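Local atomic coordinates of ADP-ribosylglycohydrolase (Thermus thermophilus, PDB entry 2YZV), a protein that belongs to the ADP-ribosylglycohydrolase family, with a fold of helices and loops without strands, and holds two magnesium ions in the model. Residues 234-237 with 238-242. Residues are numbered along the deposited sequence; the frame is centred on the assembly and turned at random.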
ATOM      1  N   ARG A 234      -1.325   8.442 -15.399  1.00 12.22           N
ATOM      2  CA  ARG A 234      -0.742   9.647 -15.977  1.00 12.61           C
ATOM      3  C   ARG A 234       0.778   9.748 -15.897  1.00 13.60           C
ATOM      4  O   ARG A 234       1.399  10.403 -16.734  1.00 15.10           O
ATOM      5  CB  ARG A 234      -1.370  10.890 -15.343  1.00 13.01           C
ATOM      6  CG  ARG A 234      -2.888  10.946 -15.450  1.00 12.77           C
ATOM      7  CD  ARG A 234      -3.371  10.730 -16.881  1.00 13.03           C
ATOM      8  NE  ARG A 234      -4.829  10.728 -16.943  1.00 11.18           N
ATOM      9  CZ  ARG A 234      -5.536  10.107 -17.883  1.00 10.70           C
ATOM     10  NH1 ARG A 234      -4.917   9.440 -18.847  1.00 12.56           N
ATOM     11  NH2 ARG A 234      -6.862  10.133 -17.837  1.00 11.59           N
ATOM     12  N   GLY A 235       1.380   9.117 -14.893  1.00 13.45           N
ATOM     13  CA  GLY A 235       2.825   9.166 -14.765  1.00 14.15           C
ATOM     14  C   GLY A 235       3.487   8.295 -15.815  1.00 15.21           C
ATOM     15  O   GLY A 235       3.060   7.166 -16.045  1.00 16.18           O
ATOM     16  N   ARG A 236       4.526   8.819 -16.461  1.00 16.25           N
ATOM     17  CA  ARG A 236       5.239   8.071 -17.493  1.00 17.28           C
ATOM     18  C   ARG A 236       6.355   7.205 -16.912  1.00 17.58           C
ATOM     19  O   ARG A 236       6.875   6.308 -17.579  1.00 18.90           O
ATOM     20  CB  ARG A 236       5.793   9.040 -18.539  1.00 19.28           C
ATOM     21  CG  ARG A 236       4.699   9.691 -19.375  1.00 22.05           C
ATOM     22  CD  ARG A 236       5.231  10.860 -20.181  1.00 24.73           C
ATOM     23  NE  ARG A 236       5.589  11.985 -19.322  1.00 27.60           N
ATOM     24  CZ  ARG A 236       6.165  13.103 -19.752  1.00 29.63           C
ATOM     25  NH1 ARG A 236       6.456  13.250 -21.037  1.00 31.77           N
ATOM     26  NH2 ARG A 236       6.449  14.075 -18.896  1.00 30.85           N
ATOM     27  N   ASP A 237       6.718   7.483 -15.664  1.00 16.42           N
ATOM     28  CA  ASP A 237       7.732   6.715 -14.957  1.00 16.28           C
ATOM     29  C   ASP A 237       7.411   6.783 -13.469  1.00 15.75           C
ATOM     30  O   ASP A 237       6.489   7.491 -13.064  1.00 14.46           O
ATOM     31  CB  ASP A 237       9.146   7.250 -15.240  1.00 18.55           C
ATOM     32  CG  ASP A 237       9.271   8.741 -15.016  1.00 22.17           C
ATOM     33  OD1 ASP A 237       8.896   9.225 -13.929  1.00 21.95           O
ATOM     34  OD2 ASP A 237       9.763   9.436 -15.930  1.00 26.50           O
ATOM     35  N   PHE A 238       8.157   6.042 -12.658  1.00 14.55           N
ATOM     36  CA  PHE A 238       7.905   6.021 -11.221  1.00 13.75           C
ATOM     37  C   PHE A 238       7.899   7.415 -10.599  1.00 14.75           C
ATOM     38  O   PHE A 238       6.956   7.797  -9.896  1.00 14.39           O
ATOM     39  CB  PHE A 238       8.955   5.167 -10.510  1.00 12.50           C
ATOM     40  CG  PHE A 238       8.655   4.932  -9.058  1.00 11.29           C
ATOM     41  CD1 PHE A 238       7.970   3.790  -8.654  1.00 10.62           C
ATOM     42  CD2 PHE A 238       9.042   5.860  -8.094  1.00 12.02           C
ATOM     43  CE1 PHE A 238       7.672   3.571  -7.314  1.00 11.18           C
ATOM     44  CE2 PHE A 238       8.749   5.654  -6.750  1.00 12.48           C
ATOM     45  CZ  PHE A 238       8.061   4.505  -6.357  1.00 11.45           C
ATOM     46  N   GLU A 239       8.958   8.171 -10.857  1.00 14.79           N
ATOM     47  CA  GLU A 239       9.096   9.513 -10.307  1.00 15.62           C
ATOM     48  C   GLU A 239       7.941  10.449 -10.653  1.00 15.23           C
ATOM     49  O   GLU A 239       7.361  11.084  -9.770  1.00 13.81           O
ATOM     50  CB  GLU A 239      10.417  10.132 -10.776  1.00 18.40           C
ATOM     51  CG  GLU A 239      10.727  11.481 -10.150  1.00 22.49           C
ATOM     52  CD  GLU A 239      12.105  11.993 -10.526  1.00 26.11           C
ATOM     53  OE1 GLU A 239      12.527  13.027  -9.973  1.00 29.23           O
ATOM     54  OE2 GLU A 239      12.762  11.360 -11.379  1.00 29.92           O
ATOM     55  N   GLU A 240       7.599  10.536 -11.934  1.00 14.46           N
ATOM     56  CA  GLU A 240       6.519  11.428 -12.344  1.00 15.05           C
ATOM     57  C   GLU A 240       5.183  11.064 -11.704  1.00 14.06           C
ATOM     58  O   GLU A 240       4.451  11.943 -11.238  1.00 14.27           O
ATOM     59  CB  GLU A 240       6.379  11.440 -13.869  1.00 17.97           C
ATOM     60  CG  GLU A 240       5.301  12.393 -14.352  1.00 19.65           C
ATOM     61  CD  GLU A 240       5.296  12.571 -15.856  1.00 22.76           C
ATOM     62  OE1 GLU A 240       5.247  11.557 -16.580  1.00 20.26           O
ATOM     63  OE2 GLU A 240       5.338  13.734 -16.311  1.00 29.01           O
ATOM     64  N   GLY A 241       4.870   9.772 -11.682  1.00 12.51           N
ATOM     65  CA  GLY A 241       3.624   9.330 -11.083  1.00 12.13           C
ATOM     66  C   GLY A 241       3.613   9.584  -9.585  1.00 10.14           C
ATOM     67  O   GLY A 241       2.590   9.973  -9.025  1.00 10.47           O
ATOM     68  N   MET A 242       4.750   9.372  -8.932  1.00  9.57           N
ATOM     69  CA  MET A 242       4.832   9.597  -7.491  1.00  8.27           C
ATOM     70  C   MET A 242       4.588  11.063  -7.150  1.00  8.86           C
ATOM     71  O   MET A 242       3.881  11.375  -6.188  1.00  8.55           O
ATOM     72  CB  MET A 242       6.193   9.164  -6.949  1.00  8.33           C
ATOM     73  CG  MET A 242       6.335   9.352  -5.439  1.00  8.62           C
ATOM     74  SD  MET A 242       5.121   8.400  -4.472  1.00 10.07           S
ATOM     75  CE  MET A 242       5.832   6.764  -4.591  1.00  9.50           C
TER
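Glu240 reaches back from the first turn of helix 238-246 and receives three N-H groups of Arg236 on its carboxylate. Two come from the guanidinium, side-on: NE of Arg236 to OE1 of Glu240 at 2.8 Å, nearly straight, and NH2 of Arg236 to OE2 of Glu240, also 2.8 Å. Both oxygens are met on their syn sides, and the two flat groups lie nearly coplanar, 24° apart, as expected of a bidentate salt bridge. OE1 of Glu240 also accepts the backbone N of Arg236 (2.8 Å) through its anti lone pair; three bonds therefore fix the rotation of the carboxylate. The arginine chain is bent at chi3, which brings the NE/NH2 edge of the guanidinium alongside the acid. The next residue, Asp237, is the N-cap: its CG sits between the backbone N and the carbonyl carbon (chi1 51°), which carries OD1 to Glu240 N, a bond of 2.7 Å and nearly straight at 173°. The same glutamate is thus held by its backbone as well as its carboxylate, in a short connection between helices 221-234 and 238-246. Asp237 O opens the helical bonding by accepting from Gly241 N (3.1 Å). Beside it, the backbones of Gly235 and Gly241 come together, CA to CA 3.8 Å, with no side chain between them. Farther out, Phe238 packs on Ala263 and Tyr267 of helix 252-267, while Glu239 forms salt bridges with Arg243 and Arg275.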